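Side-chain contacts in NmrA family protein (PDB 3QVO), which is of unknown function but, as a Rossmann-fold member of the NmrA family, probably binds NAD(P): residues A[26-31]-A[38-43]; A[121-126]-A[202-207]. All blocks are in the same frame, centred on the assembly; numbering follows the deposited sequence.

Interaction 1: A[26-31]-A[38-43]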
ATOM      1  N   VAL A  26      -8.232  -9.327   4.139  1.00 51.64           N
ATOM      2  CA  VAL A  26      -7.381  -8.288   3.637  1.00 50.71           C
ATOM      3  C   VAL A  26      -7.929  -7.783   2.305  1.00 51.52           C
ATOM      4  O   VAL A  26      -8.223  -8.597   1.416  1.00 52.79           O
ATOM      5  CB  VAL A  26      -5.971  -8.812   3.440  1.00 51.56           C
ATOM      6  CG1 VAL A  26      -5.120  -7.770   2.826  1.00 49.66           C
ATOM      7  CG2 VAL A  26      -5.395  -9.255   4.762  1.00 50.42           C
ATOM      8  N   LEU A  27      -8.127  -6.459   2.191  1.00 50.29           N
ATOM      9  CA  LEU A  27      -8.578  -5.847   0.938  1.00 50.63           C
ATOM     10  C   LEU A  27      -7.411  -5.158   0.269  1.00 51.45           C
ATOM     11  O   LEU A  27      -6.774  -4.309   0.884  1.00 52.56           O
ATOM     12  CB  LEU A  27      -9.690  -4.849   1.214  1.00 49.86           C
ATOM     13  CG  LEU A  27     -10.212  -4.016   0.060  1.00 48.86           C
ATOM     14  CD1 LEU A  27     -10.821  -4.873  -1.059  1.00 46.62           C
ATOM     15  CD2 LEU A  27     -11.147  -2.976   0.620  1.00 43.32           C
ATOM     16  N   ILE A  28      -7.113  -5.551  -0.969  1.00 51.81           N
ATOM     17  CA  ILE A  28      -6.017  -4.998  -1.709  1.00 51.53           C
ATOM     18  C   ILE A  28      -6.625  -4.079  -2.760  1.00 52.73           C
ATOM     19  O   ILE A  28      -7.274  -4.549  -3.715  1.00 52.88           O
ATOM     20  CB  ILE A  28      -5.155  -6.121  -2.332  1.00 53.01           C
ATOM     21  CG1 ILE A  28      -4.580  -6.993  -1.197  1.00 52.77           C
ATOM     22  CG2 ILE A  28      -4.028  -5.532  -3.181  1.00 52.43           C
ATOM     23  CD1 ILE A  28      -3.709  -8.103  -1.608  1.00 54.73           C
ATOM     24  N   LEU A  29      -6.446  -2.763  -2.569  1.00 52.24           N
ATOM     25  CA  LEU A  29      -6.929  -1.778  -3.532  1.00 53.10           C
ATOM     26  C   LEU A  29      -5.859  -1.485  -4.540  1.00 54.53           C
ATOM     27  O   LEU A  29      -4.754  -1.233  -4.161  1.00 56.32           O
ATOM     28  CB  LEU A  29      -7.269  -0.493  -2.808  1.00 52.44           C
ATOM     29  CG  LEU A  29      -8.367  -0.665  -1.780  1.00 51.88           C
ATOM     30  CD1 LEU A  29      -8.423   0.643  -0.999  1.00 51.12           C
ATOM     31  CD2 LEU A  29      -9.681  -1.041  -2.511  1.00 48.76           C
ATOM     32  N   GLY A  30      -6.165  -1.522  -5.824  1.00 56.36           N
ATOM     33  CA  GLY A  30      -5.109  -1.387  -6.858  1.00 58.04           C
ATOM     34  C   GLY A  30      -4.381  -2.709  -7.060  1.00 59.46           C
ATOM     35  O   GLY A  30      -3.150  -2.773  -7.185  1.00 60.51           O
ATOM     36  N   ALA A  31      -5.145  -3.790  -7.092  1.00 59.52           N
ATOM     37  CA  ALA A  31      -4.549  -5.132  -6.990  1.00 60.06           C
ATOM     38  C   ALA A  31      -3.807  -5.523  -8.258  1.00 62.11           C
ATOM     39  O   ALA A  31      -3.065  -6.464  -8.242  1.00 63.83           O
ATOM     40  CB  ALA A  31      -5.600  -6.181  -6.638  1.00 58.26           C
ATOM     41  N   HIS A  38       3.324  -9.167  -5.804  1.00 65.36           N
ATOM     42  CA  HIS A  38       4.197  -9.890  -4.905  1.00 65.55           C
ATOM     43  C   HIS A  38       3.441 -10.138  -3.595  1.00 62.70           C
ATOM     44  O   HIS A  38       3.545 -11.199  -3.017  1.00 64.65           O
ATOM     45  CB  HIS A  38       5.479  -9.103  -4.604  1.00 66.14           C
ATOM     46  CG  HIS A  38       6.365  -8.858  -5.787  1.00 68.53           C
ATOM     47  ND1 HIS A  38       7.149  -9.836  -6.349  1.00 75.60           N
ATOM     48  CD2 HIS A  38       6.668  -7.718  -6.451  1.00 69.26           C
ATOM     49  CE1 HIS A  38       7.853  -9.325  -7.344  1.00 75.41           C
ATOM     50  NE2 HIS A  38       7.585  -8.035  -7.421  1.00 72.73           N
ATOM     51  N   VAL A  39       2.697  -9.161  -3.122  1.00 59.48           N
ATOM     52  CA  VAL A  39       1.960  -9.323  -1.882  1.00 58.21           C
ATOM     53  C   VAL A  39       0.934 -10.426  -2.052  1.00 58.82           C
ATOM     54  O   VAL A  39       0.835 -11.341  -1.216  1.00 58.94           O
ATOM     55  CB  VAL A  39       1.204  -8.050  -1.482  1.00 55.80           C
ATOM     56  CG1 VAL A  39       0.344  -8.309  -0.304  1.00 53.85           C
ATOM     57  CG2 VAL A  39       2.153  -6.942  -1.208  1.00 55.52           C
ATOM     58  N   ILE A  40       0.212 -10.364  -3.164  1.00 58.79           N
ATOM     59  CA  ILE A  40      -0.833 -11.348  -3.448  1.00 59.82           C
ATOM     60  C   ILE A  40      -0.241 -12.754  -3.420  1.00 63.11           C
ATOM     61  O   ILE A  40      -0.822 -13.670  -2.852  1.00 63.56           O
ATOM     62  CB  ILE A  40      -1.460 -11.068  -4.819  1.00 59.40           C
ATOM     63  CG1 ILE A  40      -2.327  -9.838  -4.728  1.00 56.64           C
ATOM     64  CG2 ILE A  40      -2.247 -12.250  -5.353  1.00 59.96           C
ATOM     65  CD1 ILE A  40      -2.645  -9.215  -6.084  1.00 55.68           C
ATOM     66  N   ASN A  41       0.922 -12.905  -4.041  1.00 66.06           N
ATOM     67  CA  ASN A  41       1.665 -14.149  -4.087  1.00 69.13           C
ATOM     68  C   ASN A  41       2.142 -14.671  -2.738  1.00 69.22           C
ATOM     69  O   ASN A  41       2.141 -15.879  -2.478  1.00 71.58           O
ATOM     70  CB  ASN A  41       2.916 -13.908  -4.892  1.00 72.65           C
ATOM     71  CG  ASN A  41       2.898 -14.572  -6.231  1.00 79.29           C
ATOM     72  OD1 ASN A  41       2.457 -13.954  -7.227  1.00 82.70           O
ATOM     73  ND2 ASN A  41       3.464 -15.821  -6.301  1.00 83.21           N
ATOM     74  N   GLN A  42       2.640 -13.781  -1.902  1.00 67.54           N
ATOM     75  CA  GLN A  42       2.999 -14.189  -0.565  1.00 68.28           C
ATOM     76  C   GLN A  42       1.767 -14.519   0.254  1.00 66.81           C
ATOM     77  O   GLN A  42       1.835 -15.355   1.148  1.00 69.62           O
ATOM     78  CB  GLN A  42       3.748 -13.101   0.135  1.00 67.80           C
ATOM     79  CG  GLN A  42       5.022 -12.708  -0.583  1.00 73.42           C
ATOM     80  CD  GLN A  42       5.911 -11.925   0.336  1.00 77.37           C
ATOM     81  OE1 GLN A  42       6.425 -12.487   1.336  1.00 84.28           O
ATOM     82  NE2 GLN A  42       6.102 -10.638   0.035  1.00 70.76           N
ATOM     83  N   LEU A  43       0.638 -13.874  -0.035  1.00 63.93           N
ATOM     84  CA  LEU A  43      -0.589 -14.179   0.692  1.00 62.87           C
ATOM     85  C   LEU A  43      -1.256 -15.486   0.218  1.00 65.17           C
ATOM     86  O   LEU A  43      -2.127 -16.032   0.897  1.00 64.71           O
ATOM     87  CB  LEU A  43      -1.556 -12.992   0.649  1.00 59.36           C
ATOM     88  CG  LEU A  43      -1.061 -11.715   1.351  1.00 56.93           C
ATOM     89  CD1 LEU A  43      -2.091 -10.670   1.233  1.00 49.50           C
ATOM     90  CD2 LEU A  43      -0.629 -11.899   2.848  1.00 52.91           C
TER
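Ile28 meets Val39, Ile40 and Leu43 in a buried, almost wholly apolar strand-to-helix contact within the first beta-alpha-beta unit of the Rossmann fold. Strand 24-29 leads through the turn at Gly30 into helix 34-43, which runs back across the sheet nearly antiparallel to it, the short segments making 158° at an axis separation of 10.9 Å. This strand, turn and helix order is where Rossmann proteins commonly carry their glycine-rich dinucleotide loop, and Gly30, with its positive phi, opens the turn here. Ile28 holds its CG1 branch opposite its own carbonyl carbon (chi1 -61°) and extends it straight on, which carries CD1 out to the helix. There CD1 lies 3.8 Å from Ile40 CG1, the two side chains crossing obliquely, and meets Leu43 CD1 tip to tip at 4.2 Å. Val39 CG1 closes on the same methyl, and two residues back along the strand Val26 CG1 reaches Leu43 CD1 at 4.5 Å. Strand 49-55 completes the unit: its Leu53 packs on Ile28 and its Gln51 on Leu43. Past the strand end, Ile40 CD1 sits 4.3 Å from Ala31 CB and 3.5 Å from Ala31 O.

Interaction 2: A[121-126]-A[202-207]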
ATOM      1  N   ILE A 121      -2.762   0.122   5.454  1.00 52.52           N
ATOM      2  CA  ILE A 121      -1.369   0.185   4.978  1.00 52.30           C
ATOM      3  C   ILE A 121      -1.451   0.909   3.652  1.00 52.99           C
ATOM      4  O   ILE A 121      -2.152   0.453   2.742  1.00 52.65           O
ATOM      5  CB  ILE A 121      -0.758  -1.225   4.779  1.00 52.47           C
ATOM      6  CG1 ILE A 121      -0.848  -2.016   6.080  1.00 53.72           C
ATOM      7  CG2 ILE A 121       0.686  -1.109   4.317  1.00 50.74           C
ATOM      8  CD1 ILE A 121      -0.502  -3.509   5.962  1.00 54.85           C
ATOM      9  N   PHE A 122      -0.809   2.071   3.558  1.00 53.68           N
ATOM     10  CA  PHE A 122      -0.999   2.942   2.424  1.00 54.16           C
ATOM     11  C   PHE A 122       0.365   3.337   1.831  1.00 55.56           C
ATOM     12  O   PHE A 122       1.217   3.959   2.507  1.00 55.12           O
ATOM     13  CB  PHE A 122      -1.789   4.172   2.857  1.00 54.10           C
ATOM     14  CG  PHE A 122      -2.453   4.957   1.709  1.00 55.13           C
ATOM     15  CD1 PHE A 122      -1.740   5.834   0.939  1.00 58.85           C
ATOM     16  CD2 PHE A 122      -3.812   4.842   1.455  1.00 55.23           C
ATOM     17  CE1 PHE A 122      -2.371   6.572  -0.079  1.00 59.81           C
ATOM     18  CE2 PHE A 122      -4.442   5.555   0.443  1.00 54.73           C
ATOM     19  CZ  PHE A 122      -3.730   6.413  -0.320  1.00 58.41           C
ATOM     20  N   VAL A 123       0.548   2.961   0.572  1.00 56.08           N
ATOM     21  CA  VAL A 123       1.807   3.199  -0.146  1.00 57.37           C
ATOM     22  C   VAL A 123       1.720   4.472  -0.890  1.00 58.66           C
ATOM     23  O   VAL A 123       0.789   4.664  -1.678  1.00 58.96           O
ATOM     24  CB  VAL A 123       2.152   2.074  -1.127  1.00 57.74           C
ATOM     25  CG1 VAL A 123       3.503   2.402  -1.867  1.00 59.37           C
ATOM     26  CG2 VAL A 123       2.289   0.780  -0.368  1.00 55.60           C
ATOM     27  N   LEU A 124       2.672   5.371  -0.621  1.00 60.48           N
ATOM     28  CA  LEU A 124       2.807   6.579  -1.421  1.00 62.26           C
ATOM     29  C   LEU A 124       4.122   6.566  -2.174  1.00 64.22           C
ATOM     30  O   LEU A 124       5.205   6.836  -1.616  1.00 63.61           O
ATOM     31  CB  LEU A 124       2.659   7.849  -0.568  1.00 63.59           C
ATOM     32  CG  LEU A 124       1.224   8.156  -0.090  1.00 64.39           C
ATOM     33  CD1 LEU A 124       1.248   9.118   1.098  1.00 66.55           C
ATOM     34  CD2 LEU A 124       0.358   8.721  -1.231  1.00 65.23           C
ATOM     35  N   SER A 125       3.990   6.324  -3.475  1.00 65.93           N
ATOM     36  CA  SER A 125       5.103   6.164  -4.381  1.00 69.05           C
ATOM     37  C   SER A 125       4.762   6.934  -5.626  1.00 71.87           C
ATOM     38  O   SER A 125       3.666   6.774  -6.142  1.00 72.23           O
ATOM     39  CB  SER A 125       5.253   4.665  -4.727  1.00 68.24           C
ATOM     40  OG  SER A 125       6.303   4.436  -5.636  1.00 72.83           O
ATOM     41  N   LEU A 126       5.671   7.740  -6.152  1.00 75.80           N
ATOM     42  CA  LEU A 126       5.265   8.645  -7.240  1.00 79.32           C
ATOM     43  C   LEU A 126       5.059   7.939  -8.560  1.00 81.69           C
ATOM     44  O   LEU A 126       4.228   8.362  -9.360  1.00 83.65           O
ATOM     45  CB  LEU A 126       6.279   9.751  -7.499  1.00 82.22           C
ATOM     46  CG  LEU A 126       6.485  10.894  -6.515  1.00 83.19           C
ATOM     47  CD1 LEU A 126       7.486  11.854  -7.208  1.00 87.47           C
ATOM     48  CD2 LEU A 126       5.170  11.579  -6.106  1.00 84.66           C
ATOM     49  N   ALA A 202       7.523  -7.475   1.003  1.00 64.84           N
ATOM     50  CA  ALA A 202       7.889  -8.212   2.215  1.00 65.07           C
ATOM     51  C   ALA A 202       7.466  -7.442   3.458  1.00 63.44           C
ATOM     52  O   ALA A 202       6.968  -8.019   4.393  1.00 64.37           O
ATOM     53  CB  ALA A 202       9.365  -8.481   2.239  1.00 67.46           C
ATOM     54  N   LEU A 203       7.673  -6.142   3.480  1.00 62.69           N
ATOM     55  CA  LEU A 203       7.243  -5.344   4.631  1.00 61.77           C
ATOM     56  C   LEU A 203       5.720  -5.400   4.771  1.00 59.18           C
ATOM     57  O   LEU A 203       5.215  -5.618   5.839  1.00 58.66           O
ATOM     58  CB  LEU A 203       7.685  -3.878   4.489  1.00 60.78           C
ATOM     59  CG  LEU A 203       7.378  -2.961   5.699  1.00 60.02           C
ATOM     60  CD1 LEU A 203       7.911  -3.458   7.096  1.00 60.52           C
ATOM     61  CD2 LEU A 203       7.906  -1.559   5.420  1.00 59.53           C
ATOM     62  N   ILE A 204       5.014  -5.169   3.677  1.00 57.63           N
ATOM     63  CA  ILE A 204       3.580  -5.129   3.691  1.00 56.36           C
ATOM     64  C   ILE A 204       3.080  -6.444   4.285  1.00 58.38           C
ATOM     65  O   ILE A 204       2.297  -6.432   5.227  1.00 58.14           O
ATOM     66  CB  ILE A 204       3.012  -4.825   2.283  1.00 55.39           C
ATOM     67  CG1 ILE A 204       3.387  -3.395   1.872  1.00 52.73           C
ATOM     68  CG2 ILE A 204       1.474  -4.958   2.244  1.00 52.30           C
ATOM     69  CD1 ILE A 204       3.259  -3.146   0.388  1.00 51.53           C
ATOM     70  N   THR A 205       3.622  -7.562   3.802  1.00 60.81           N
ATOM     71  CA  THR A 205       3.231  -8.875   4.264  1.00 62.83           C
ATOM     72  C   THR A 205       3.527  -9.097   5.741  1.00 63.94           C
ATOM     73  O   THR A 205       2.698  -9.666   6.461  1.00 62.18           O
ATOM     74  CB  THR A 205       3.872  -9.962   3.391  1.00 65.32           C
ATOM     75  OG1 THR A 205       3.324  -9.866   2.062  1.00 68.09           O
ATOM     76  CG2 THR A 205       3.538 -11.342   3.910  1.00 68.34           C
ATOM     77  N   ASP A 206       4.694  -8.648   6.211  1.00 65.19           N
ATOM     78  CA  ASP A 206       4.985  -8.722   7.639  1.00 66.68           C
ATOM     79  C   ASP A 206       3.970  -7.932   8.475  1.00 64.88           C
ATOM     80  O   ASP A 206       3.592  -8.387   9.548  1.00 65.75           O
ATOM     81  CB  ASP A 206       6.405  -8.282   7.948  1.00 69.09           C
ATOM     82  CG  ASP A 206       7.463  -9.302   7.468  1.00 75.60           C
ATOM     83  OD1 ASP A 206       7.100 -10.384   6.906  1.00 79.73           O
ATOM     84  OD2 ASP A 206       8.670  -9.013   7.651  1.00 82.18           O
ATOM     85  N   ILE A 207       3.474  -6.806   7.960  1.00 62.69           N
ATOM     86  CA  ILE A 207       2.526  -5.986   8.716  1.00 61.79           C
ATOM     87  C   ILE A 207       1.155  -6.676   8.692  1.00 61.54           C
ATOM     88  O   ILE A 207       0.458  -6.759   9.687  1.00 61.40           O
ATOM     89  CB  ILE A 207       2.419  -4.566   8.161  1.00 59.91           C
ATOM     90  CG1 ILE A 207       3.751  -3.824   8.230  1.00 60.72           C
ATOM     91  CG2 ILE A 207       1.347  -3.742   8.925  1.00 59.53           C
ATOM     92  CD1 ILE A 207       3.697  -2.366   7.645  1.00 54.59           C
TER
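Ile121 carries most of this contact, laying its side chain against Ile204 and Ile207 of helix 197-209. With CG1 beside the backbone N and chi2 at 170°, the longer branch of Ile121 carries CD1 out to the helix, 3.5 Å from Ile207 CG2 and 3.8 Å from Ile207 CB. The two isoleucines slide past each other in opposite directions, and Ile121 CG1 also lies 4.0 Å from Ile207 CG2. The other branch of Ile121 turns to the preceding helical turn, CG2 resting 4.3 Å from Ile204 CG1. Next along the strand, Phe122 points to the other face of the sheet, where its ring packs on Ile158 of helix 149-159. Strand 119-123 is thus an inner strand of the Rossmann sheet, parallel to its neighbours 91-95 and 164-174 and covered by a helix on each face; helix 197-209 runs nearly antiparallel to it, at 167° between the short segments. Val123 returns to the face of helix 197-209 and crosses Ile204 at about a right angle, its CG2 4.1 Å from Ile204 CD1. Leu168 of the adjoining strand 164-174 touches both Ile121 and Ile204, flanking the contact on the side of that strand.

Both interactions are buried apolar packing of a parallel strand against a helix on the same face of one sheet, and their centres lie 10 Å apart. They differ in connectivity: interaction 1 joins neighbours in sequence within a beta-alpha-beta unit, whereas interaction 2 brings together segments 76 residues apart. Tyr93 of strand 91-95, which lies between the two strands, touches Ile28 and Val39 of the first and Val123 and Ile204 of the second. The helices also pack directly, Val39 CG2 lying 4.0 Å from Ile204 CG2. Polar groups enter at this junction, with Gln42 NE2 3.5 Å from Thr205 OG1, a packing contact.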